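Local coordinates for protein NADH dehydrogenase, putative (Plasmodium falciparum, PDB 5JWC) that probably passes electrons from NADH through a bound FAD to ubiquinone, as a type II NADH dehydrogenase of the malaria parasite that takes up the inhibitor RYL-552, at residues S36-F41 against P422-A427; Y338-C343 against K428-Y433. All coordinates share one frame; numbering follows the deposited sequence.

Contact 1 (S36-F41 against P422-A427). With FAD (flavin-adenine dinucleotide), chain C.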
loop_
_atom_site.group_PDB
_atom_site.type_symbol
_atom_site.label_atom_id
_atom_site.label_comp_id
_atom_site.label_asym_id
_atom_site.label_seq_id
_atom_site.Cartn_x
_atom_site.Cartn_y
_atom_site.Cartn_z
ATOM N N SER A 36 -5.343 -20.304 -2.365
ATOM C CA SER A 36 -5.387 -19.677 -1.050
ATOM C C SER A 36 -6.616 -18.759 -0.931
ATOM O O SER A 36 -6.550 -17.687 -0.332
ATOM C CB SER A 36 -4.100 -18.878 -0.789
ATOM O OG SER A 36 -3.780 -18.013 -1.885
ATOM N N GLY A 37 -7.735 -19.183 -1.512
ATOM C CA GLY A 37 -8.914 -18.344 -1.547
ATOM C C GLY A 37 -9.977 -18.832 -0.589
ATOM O O GLY A 37 -9.668 -19.503 0.383
ATOM N N TRP A 38 -11.238 -18.518 -0.879
ATOM C CA TRP A 38 -12.310 -18.874 0.050
ATOM C C TRP A 38 -12.362 -20.380 0.306
ATOM O O TRP A 38 -12.522 -20.813 1.441
ATOM C CB TRP A 38 -13.663 -18.354 -0.451
ATOM C CG TRP A 38 -13.869 -16.886 -0.090
ATOM C CD1 TRP A 38 -13.640 -15.815 -0.886
ATOM C CD2 TRP A 38 -14.295 -16.368 1.175
ATOM N NE1 TRP A 38 -13.912 -14.651 -0.210
ATOM C CE2 TRP A 38 -14.319 -14.960 1.057
ATOM C CE3 TRP A 38 -14.680 -16.949 2.391
ATOM C CZ2 TRP A 38 -14.719 -14.127 2.104
ATOM C CZ3 TRP A 38 -15.069 -16.117 3.437
ATOM C CH2 TRP A 38 -15.075 -14.726 3.286
ATOM N N GLY A 39 -12.199 -21.176 -0.734
ATOM C CA GLY A 39 -12.175 -22.611 -0.542
ATOM C C GLY A 39 -10.899 -23.094 0.131
ATOM O O GLY A 39 -10.937 -23.735 1.188
ATOM N N GLY A 40 -9.765 -22.788 -0.498
ATOM C CA GLY A 40 -8.481 -23.298 -0.049
ATOM C C GLY A 40 -8.145 -22.884 1.367
ATOM O O GLY A 40 -7.786 -23.726 2.189
ATOM N N PHE A 41 -8.269 -21.590 1.655
ATOM C CA PHE A 41 -7.948 -21.052 2.976
ATOM C C PHE A 41 -8.886 -21.588 4.053
ATOM O O PHE A 41 -8.436 -21.961 5.147
ATOM C CB PHE A 41 -7.979 -19.503 2.951
ATOM C CG PHE A 41 -7.528 -18.842 4.243
ATOM C CD1 PHE A 41 -6.303 -19.130 4.801
ATOM C CD2 PHE A 41 -8.346 -17.933 4.891
ATOM C CE1 PHE A 41 -5.890 -18.510 5.996
ATOM C CE2 PHE A 41 -7.941 -17.301 6.080
ATOM C CZ PHE A 41 -6.704 -17.596 6.626
ATOM N N PRO A 422 -21.612 -19.792 -7.550
ATOM C CA PRO A 422 -20.193 -19.459 -7.312
ATOM C C PRO A 422 -20.029 -18.282 -6.344
ATOM O O PRO A 422 -19.818 -17.141 -6.766
ATOM C CB PRO A 422 -19.677 -19.095 -8.703
ATOM C CG PRO A 422 -20.907 -18.535 -9.418
ATOM C CD PRO A 422 -22.076 -19.352 -8.881
ATOM N N THR A 423 -20.124 -18.566 -5.051
ATOM C CA THR A 423 -20.022 -17.542 -4.019
ATOM C C THR A 423 -19.012 -17.898 -2.924
ATOM O O THR A 423 -18.643 -19.068 -2.759
ATOM C CB THR A 423 -21.374 -17.298 -3.346
ATOM O OG1 THR A 423 -21.781 -18.498 -2.668
ATOM C CG2 THR A 423 -22.441 -16.893 -4.391
ATOM N N ALA A 424 -18.573 -16.889 -2.180
ATOM C CA ALA A 424 -17.695 -17.120 -1.046
ATOM C C ALA A 424 -18.424 -17.952 -0.004
ATOM O O ALA A 424 -17.826 -18.831 0.622
ATOM C CB ALA A 424 -17.214 -15.802 -0.443
ATOM N N GLN A 425 -19.720 -17.683 0.168
ATOM C CA GLN A 425 -20.539 -18.447 1.108
ATOM C C GLN A 425 -20.469 -19.935 0.799
ATOM O O GLN A 425 -20.227 -20.742 1.688
ATOM C CB GLN A 425 -22.003 -17.988 1.084
ATOM C CG GLN A 425 -22.232 -16.627 1.713
ATOM C CD GLN A 425 -23.667 -16.143 1.551
ATOM O OE1 GLN A 425 -24.344 -16.507 0.594
ATOM N NE2 GLN A 425 -24.136 -15.340 2.494
ATOM N N ASN A 426 -20.672 -20.307 -0.462
ATOM C CA ASN A 426 -20.641 -21.723 -0.795
ATOM C C ASN A 426 -19.226 -22.304 -0.731
ATOM O O ASN A 426 -19.060 -23.416 -0.249
ATOM C CB ASN A 426 -21.289 -21.982 -2.167
ATOM C CG ASN A 426 -22.812 -21.831 -2.102
ATOM O OD1 ASN A 426 -23.404 -22.043 -1.049
ATOM N ND2 ASN A 426 -23.433 -21.445 -3.204
ATOM N N ALA A 427 -18.216 -21.563 -1.193
ATOM C CA ALA A 427 -16.842 -22.060 -1.090
ATOM C C ALA A 427 -16.473 -22.327 0.370
ATOM O O ALA A 427 -15.833 -23.329 0.690
ATOM C CB ALA A 427 -15.843 -21.074 -1.738
HETATM P PA FAD C . -10.817 -17.712 -4.924
HETATM O O1A FAD C . -10.738 -16.680 -6.012
HETATM O O2A FAD C . -11.315 -17.185 -3.624
HETATM O O5B FAD C . -9.387 -18.423 -4.722
HETATM C C5B FAD C . -8.705 -19.039 -5.791
HETATM C C4B FAD C . -7.265 -19.213 -5.334
HETATM O O4B FAD C . -6.587 -20.056 -6.243
HETATM C C3B FAD C . -6.518 -17.876 -5.312
HETATM O O3B FAD C . -5.689 -17.846 -4.171
HETATM C C2B FAD C . -5.627 -17.954 -6.532
HETATM O O2B FAD C . -4.444 -17.213 -6.337
HETATM C C1B FAD C . -5.351 -19.453 -6.556
HETATM N N9A FAD C . -4.916 -19.989 -7.849
HETATM C C8A FAD C . -5.310 -19.598 -9.106
HETATM N N7A FAD C . -4.663 -20.386 -10.002
HETATM C C5A FAD C . -3.878 -21.262 -9.336
HETATM C C6A FAD C . -3.027 -22.265 -9.773
HETATM N N6A FAD C . -2.937 -22.553 -11.071
HETATM N N1A FAD C . -2.353 -23.020 -8.840
HETATM C C2A FAD C . -2.522 -22.772 -7.490
HETATM N N3A FAD C . -3.370 -21.767 -7.063
HETATM C C4A FAD C . -4.029 -21.022 -7.979
HETATM N N1 FAD C . -19.286 -14.076 -2.716
HETATM C C2 FAD C . -20.237 -14.028 -1.734
HETATM O O2 FAD C . -20.723 -15.072 -1.316
HETATM N N3 FAD C . -20.643 -12.817 -1.196
HETATM C C4 FAD C . -20.103 -11.633 -1.622
HETATM O O4 FAD C . -20.480 -10.569 -1.112
HETATM C C4X FAD C . -19.127 -11.668 -2.611
HETATM N N5 FAD C . -18.553 -10.505 -3.074
HETATM C C5X FAD C . -17.578 -10.569 -4.062
HETATM C C6 FAD C . -16.983 -9.405 -4.514
HETATM C C7 FAD C . -16.007 -9.436 -5.503
HETATM C C7M FAD C . -15.395 -8.136 -5.972
HETATM C C8 FAD C . -15.606 -10.653 -6.038
HETATM C C8M FAD C . -14.556 -10.711 -7.108
HETATM C C9 FAD C . -16.202 -11.831 -5.582
HETATM C C9A FAD C . -17.180 -11.792 -4.591
HETATM N N10 FAD C . -17.770 -12.955 -4.128
HETATM C C10 FAD C . -18.724 -12.895 -3.147
HETATM C "C1'" FAD C . -17.414 -14.293 -4.708
HETATM C "C2'" FAD C . -16.264 -15.009 -4.049
HETATM O "O2'" FAD C . -15.138 -14.176 -4.072
HETATM C "C3'" FAD C . -15.951 -16.231 -4.894
HETATM O "O3'" FAD C . -17.104 -17.019 -5.084
HETATM C "C4'" FAD C . -14.878 -17.006 -4.150
HETATM O "O4'" FAD C . -13.689 -16.274 -4.305
HETATM C "C5'" FAD C . -14.698 -18.423 -4.673
HETATM O "O5'" FAD C . -13.736 -19.052 -3.852
HETATM P P FAD C . -12.586 -19.959 -4.524
HETATM O O1P FAD C . -11.758 -20.593 -3.430
HETATM O O2P FAD C . -13.281 -20.928 -5.440
HETATM O O3P FAD C . -11.736 -18.932 -5.446
#

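Contact 2 (Y338-C343 against K428-Y433). With FAD (flavin-adenine dinucleotide), chain C.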
loop_
_atom_site.group_PDB
_atom_site.type_symbol
_atom_site.label_atom_id
_atom_site.label_comp_id
_atom_site.label_asym_id
_atom_site.label_seq_id
_atom_site.Cartn_x
_atom_site.Cartn_y
_atom_site.Cartn_z
ATOM N N TYR A 338 -10.361 -33.928 -5.098
ATOM C CA TYR A 338 -11.585 -33.196 -4.775
ATOM C C TYR A 338 -11.487 -31.789 -5.367
ATOM O O TYR A 338 -10.391 -31.300 -5.646
ATOM C CB TYR A 338 -11.802 -33.086 -3.260
ATOM C CG TYR A 338 -12.092 -34.385 -2.542
ATOM C CD1 TYR A 338 -13.376 -34.690 -2.119
ATOM C CD2 TYR A 338 -11.068 -35.295 -2.258
ATOM C CE1 TYR A 338 -13.652 -35.857 -1.450
ATOM C CE2 TYR A 338 -11.337 -36.489 -1.582
ATOM C CZ TYR A 338 -12.634 -36.757 -1.190
ATOM O OH TYR A 338 -12.948 -37.907 -0.528
ATOM N N ALA A 339 -12.626 -31.144 -5.585
ATOM C CA ALA A 339 -12.614 -29.746 -6.019
ATOM C C ALA A 339 -13.732 -29.003 -5.321
ATOM O O ALA A 339 -14.808 -29.573 -5.088
ATOM C CB ALA A 339 -12.746 -29.635 -7.513
ATOM N N ILE A 340 -13.475 -27.749 -4.961
ATOM C CA ILE A 340 -14.459 -26.943 -4.235
ATOM C C ILE A 340 -14.441 -25.516 -4.762
ATOM O O ILE A 340 -13.460 -25.096 -5.387
ATOM C CB ILE A 340 -14.177 -26.919 -2.717
ATOM C CG1 ILE A 340 -12.816 -26.278 -2.432
ATOM C CG2 ILE A 340 -14.219 -28.320 -2.122
ATOM C CD1 ILE A 340 -12.454 -26.294 -0.912
ATOM N N GLY A 341 -15.506 -24.759 -4.521
ATOM C CA GLY A 341 -15.505 -23.360 -4.936
ATOM C C GLY A 341 -15.875 -23.130 -6.390
ATOM O O GLY A 341 -16.565 -23.949 -7.003
ATOM N N ASP A 342 -15.404 -22.015 -6.946
ATOM C CA ASP A 342 -15.816 -21.554 -8.285
ATOM C C ASP A 342 -15.291 -22.390 -9.452
ATOM O O ASP A 342 -15.747 -22.230 -10.587
ATOM C CB ASP A 342 -15.333 -20.128 -8.522
ATOM C CG ASP A 342 -16.121 -19.089 -7.745
ATOM O OD1 ASP A 342 -17.031 -19.444 -6.965
ATOM O OD2 ASP A 342 -15.789 -17.894 -7.908
ATOM N N CYS A 343 -14.299 -23.243 -9.209
ATOM C CA CYS A 343 -13.720 -23.999 -10.328
ATOM C C CYS A 343 -14.529 -25.257 -10.668
ATOM O O CYS A 343 -14.185 -25.968 -11.611
ATOM C CB CYS A 343 -12.264 -24.410 -10.034
ATOM S SG CYS A 343 -12.078 -25.713 -8.771
ATOM N N LYS A 428 -16.890 -21.439 1.260
ATOM C CA LYS A 428 -16.599 -21.622 2.678
ATOM C C LYS A 428 -17.328 -22.834 3.256
ATOM O O LYS A 428 -16.743 -23.634 3.999
ATOM C CB LYS A 428 -16.967 -20.366 3.465
ATOM C CG LYS A 428 -16.570 -20.483 4.925
ATOM C CD LYS A 428 -16.967 -19.247 5.708
ATOM C CE LYS A 428 -16.395 -19.272 7.127
ATOM N NZ LYS A 428 -16.853 -18.078 7.911
ATOM N N GLN A 429 -18.603 -22.984 2.922
ATOM C CA GLN A 429 -19.345 -24.139 3.442
ATOM C C GLN A 429 -18.795 -25.465 2.893
ATOM O O GLN A 429 -18.768 -26.468 3.613
ATOM C CB GLN A 429 -20.843 -24.019 3.125
ATOM C CG GLN A 429 -21.540 -22.872 3.834
ATOM C CD GLN A 429 -23.006 -22.747 3.458
ATOM O OE1 GLN A 429 -23.683 -23.740 3.207
ATOM N NE2 GLN A 429 -23.504 -21.515 3.427
ATOM N N GLU A 430 -18.379 -25.477 1.628
ATOM C CA GLU A 430 -17.806 -26.683 1.019
ATOM C C GLU A 430 -16.487 -27.043 1.693
ATOM O O GLU A 430 -16.160 -28.233 1.887
ATOM C CB GLU A 430 -17.574 -26.500 -0.486
ATOM C CG GLU A 430 -18.836 -26.488 -1.345
ATOM C CD GLU A 430 -18.609 -25.855 -2.719
ATOM O OE1 GLU A 430 -17.441 -25.789 -3.167
ATOM O OE2 GLU A 430 -19.598 -25.413 -3.359
ATOM N N ALA A 431 -15.705 -26.010 1.999
ATOM C CA ALA A 431 -14.429 -26.198 2.670
ATOM C C ALA A 431 -14.628 -26.791 4.055
ATOM O O ALA A 431 -13.852 -27.651 4.468
ATOM C CB ALA A 431 -13.644 -24.861 2.764
ATOM N N TYR A 432 -15.622 -26.302 4.796
ATOM C CA TYR A 432 -15.850 -26.812 6.134
ATOM C C TYR A 432 -16.402 -28.244 6.070
ATOM O O TYR A 432 -16.013 -29.098 6.877
ATOM C CB TYR A 432 -16.765 -25.885 6.938
ATOM C CG TYR A 432 -16.014 -24.650 7.425
ATOM C CD1 TYR A 432 -14.617 -24.625 7.409
ATOM C CD2 TYR A 432 -16.682 -23.528 7.921
ATOM C CE1 TYR A 432 -13.903 -23.517 7.850
ATOM C CE2 TYR A 432 -15.973 -22.413 8.374
ATOM C CZ TYR A 432 -14.578 -22.418 8.333
ATOM O OH TYR A 432 -13.838 -21.326 8.768
ATOM N N TYR A 433 -17.309 -28.487 5.124
ATOM C CA TYR A 433 -17.864 -29.821 4.914
ATOM C C TYR A 433 -16.740 -30.819 4.641
ATOM O O TYR A 433 -16.655 -31.864 5.288
ATOM C CB TYR A 433 -18.881 -29.817 3.752
ATOM C CG TYR A 433 -19.116 -31.169 3.111
ATOM C CD1 TYR A 433 -20.063 -32.058 3.629
ATOM C CD2 TYR A 433 -18.396 -31.558 1.988
ATOM C CE1 TYR A 433 -20.280 -33.310 3.036
ATOM C CE2 TYR A 433 -18.602 -32.798 1.394
ATOM C CZ TYR A 433 -19.544 -33.667 1.919
ATOM O OH TYR A 433 -19.732 -34.899 1.315
HETATM P PA FAD C . -10.817 -17.712 -4.924
HETATM O O1A FAD C . -10.738 -16.680 -6.012
HETATM O O2A FAD C . -11.315 -17.185 -3.624
HETATM O O5B FAD C . -9.387 -18.423 -4.722
HETATM C C5B FAD C . -8.705 -19.039 -5.791
HETATM C C4B FAD C . -7.265 -19.213 -5.334
HETATM O O4B FAD C . -6.587 -20.056 -6.243
HETATM C C3B FAD C . -6.518 -17.876 -5.312
HETATM O O3B FAD C . -5.689 -17.846 -4.171
HETATM C C2B FAD C . -5.627 -17.954 -6.532
HETATM O O2B FAD C . -4.444 -17.213 -6.337
HETATM C C1B FAD C . -5.351 -19.453 -6.556
HETATM N N9A FAD C . -4.916 -19.989 -7.849
HETATM C C8A FAD C . -5.310 -19.598 -9.106
HETATM N N7A FAD C . -4.663 -20.386 -10.002
HETATM C C5A FAD C . -3.878 -21.262 -9.336
HETATM C C6A FAD C . -3.027 -22.265 -9.773
HETATM N N6A FAD C . -2.937 -22.553 -11.071
HETATM N N1A FAD C . -2.353 -23.020 -8.840
HETATM C C2A FAD C . -2.522 -22.772 -7.490
HETATM N N3A FAD C . -3.370 -21.767 -7.063
HETATM C C4A FAD C . -4.029 -21.022 -7.979
HETATM N N1 FAD C . -19.286 -14.076 -2.716
HETATM C C2 FAD C . -20.237 -14.028 -1.734
HETATM O O2 FAD C . -20.723 -15.072 -1.316
HETATM N N3 FAD C . -20.643 -12.817 -1.196
HETATM C C4 FAD C . -20.103 -11.633 -1.622
HETATM O O4 FAD C . -20.480 -10.569 -1.112
HETATM C C4X FAD C . -19.127 -11.668 -2.611
HETATM N N5 FAD C . -18.553 -10.505 -3.074
HETATM C C5X FAD C . -17.578 -10.569 -4.062
HETATM C C6 FAD C . -16.983 -9.405 -4.514
HETATM C C7 FAD C . -16.007 -9.436 -5.503
HETATM C C7M FAD C . -15.395 -8.136 -5.972
HETATM C C8 FAD C . -15.606 -10.653 -6.038
HETATM C C8M FAD C . -14.556 -10.711 -7.108
HETATM C C9 FAD C . -16.202 -11.831 -5.582
HETATM C C9A FAD C . -17.180 -11.792 -4.591
HETATM N N10 FAD C . -17.770 -12.955 -4.128
HETATM C C10 FAD C . -18.724 -12.895 -3.147
HETATM C "C1'" FAD C . -17.414 -14.293 -4.708
HETATM C "C2'" FAD C . -16.264 -15.009 -4.049
HETATM O "O2'" FAD C . -15.138 -14.176 -4.072
HETATM C "C3'" FAD C . -15.951 -16.231 -4.894
HETATM O "O3'" FAD C . -17.104 -17.019 -5.084
HETATM C "C4'" FAD C . -14.878 -17.006 -4.150
HETATM O "O4'" FAD C . -13.689 -16.274 -4.305
HETATM C "C5'" FAD C . -14.698 -18.423 -4.673
HETATM O "O5'" FAD C . -13.736 -19.052 -3.852
HETATM P P FAD C . -12.586 -19.959 -4.524
HETATM O O1P FAD C . -11.758 -20.593 -3.430
HETATM O O2P FAD C . -13.281 -20.928 -5.440
HETATM O O3P FAD C . -11.736 -18.932 -5.446
#

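Contact 1 (S36-F41 against P422-A427)
Trp-38 lays its indole against Ala-424. Trp-38 CB sits 3.7 Å from CB of Ala-427 and packs against the FAD ribityl oxygen O5'. With CG beside the backbone N (chi1 -82°), the ring is carried across the start of helix 424-440. There the methyl of Ala-424 sits over one face of the five-membered ring, a CH-pi contact with Ala-424 CB 3.3 Å from the ring centroid and 7° off its normal. At the edge of the ring CD1 meets FAD O4', close to the ring plane; NE1 is hydrogen-bonded to Thr-66 OG1. CD2 and CE2 lie under the same methyl, Trp-38 CE2 3.4 Å from Ala-424 CB, and on the benzo part CZ2 and CE3 still reach it. Phe-63 meets the indole edge-to-face (T-shaped). A small methyl suits Ala-424, since it lets the indole lie this close to the helix. Ala-427 CB similarly reaches N of Gly-39, whose lack of a side chain avoids crowding against FAD O1P.

Both helix starts face the cofactor. Gly-37 and Gly-40 are glycines of a Rossmann-type GxGxxG turn whose amides face the pyrophosphate: Trp-38 N binds FAD O2A at 3.1 Å and Gly-39 N binds O1P at 2.8 Å. From the other helix start, Ala-424 N gives an almost straight bond to flavin N1 (3.0 Å, 175°), while Gln-425 N holds O2. Thr-423 N-caps this helix, its OG1 accepting from Asn-426 N. One helix N-terminus thus probably stabilises the pyrophosphate's negative charge, and the other would be expected to stabilise negative charge at N1 and O2 of the reduced flavin.

Contact 2 (Y338-C343 against K428-Y433)
Glu-430 reaches from helix 424-440 to the backbone of Gly-341, where its OE1 accepts a nearly straight hydrogen bond (173°) from Gly-341 N at 2.6 Å. The donor comes in almost along the carboxylate C-O axis. OE1 also lies 3.4 Å from CA of Ile-340, whose side chain runs past that of Glu-430 in the opposite direction. CG1 of Ile-340 stands between the backbone N and the carbonyl carbon (chi1 62°), and Ile-340 CD1 ends 4.1 Å from CB of Ala-431; the small alanine lets the branched chain settle on the helix.

Around this first shell, Lys-344 forms a salt bridge with Glu-430 OE2 and also bonds Gly-341 O, gripping both partners. Ile-340 is tied by backbone bonding to Ile-134 of the neighbouring strand. The backbone of Gly-341 takes a conformation in which a side chain would jam against the preceding carbonyl, and would run into FAD O2P. The next residue meets the cofactor: Asp-342 N binds O2P at 2.8 Å, and its OD1 accepts from the ribityl O3'. The buried carboxylate of Glu-430, with both oxygens engaged, probably acts as a second-shell group that helps hold the loop presenting Asp-342 to FAD, and the lysine probably keeps it ionised.

Overall arrangement
From the N terminus, the chain leaves strand 30-34 through the glycine-rich turn into helix 38-46, then runs through some 380 residues before 422-427 returns to pack on it and close contact 1. Within that long loop, at one edge of the seven-stranded sheet, the last two residues of strand 337-339, with the loop after them, form 338-343, which 428-433 meets to close contact 2 after 84 residues. The two closures cross along the chain rather than nest. Both use helix 424-440, first its N-terminal turn and then the turns after it, and their centres lie about 6 Å apart. Gly-39 O touches both Ala-431 and Ile-340, so helix 38-46, the sheet edge and helix 424-440 converge around one FAD.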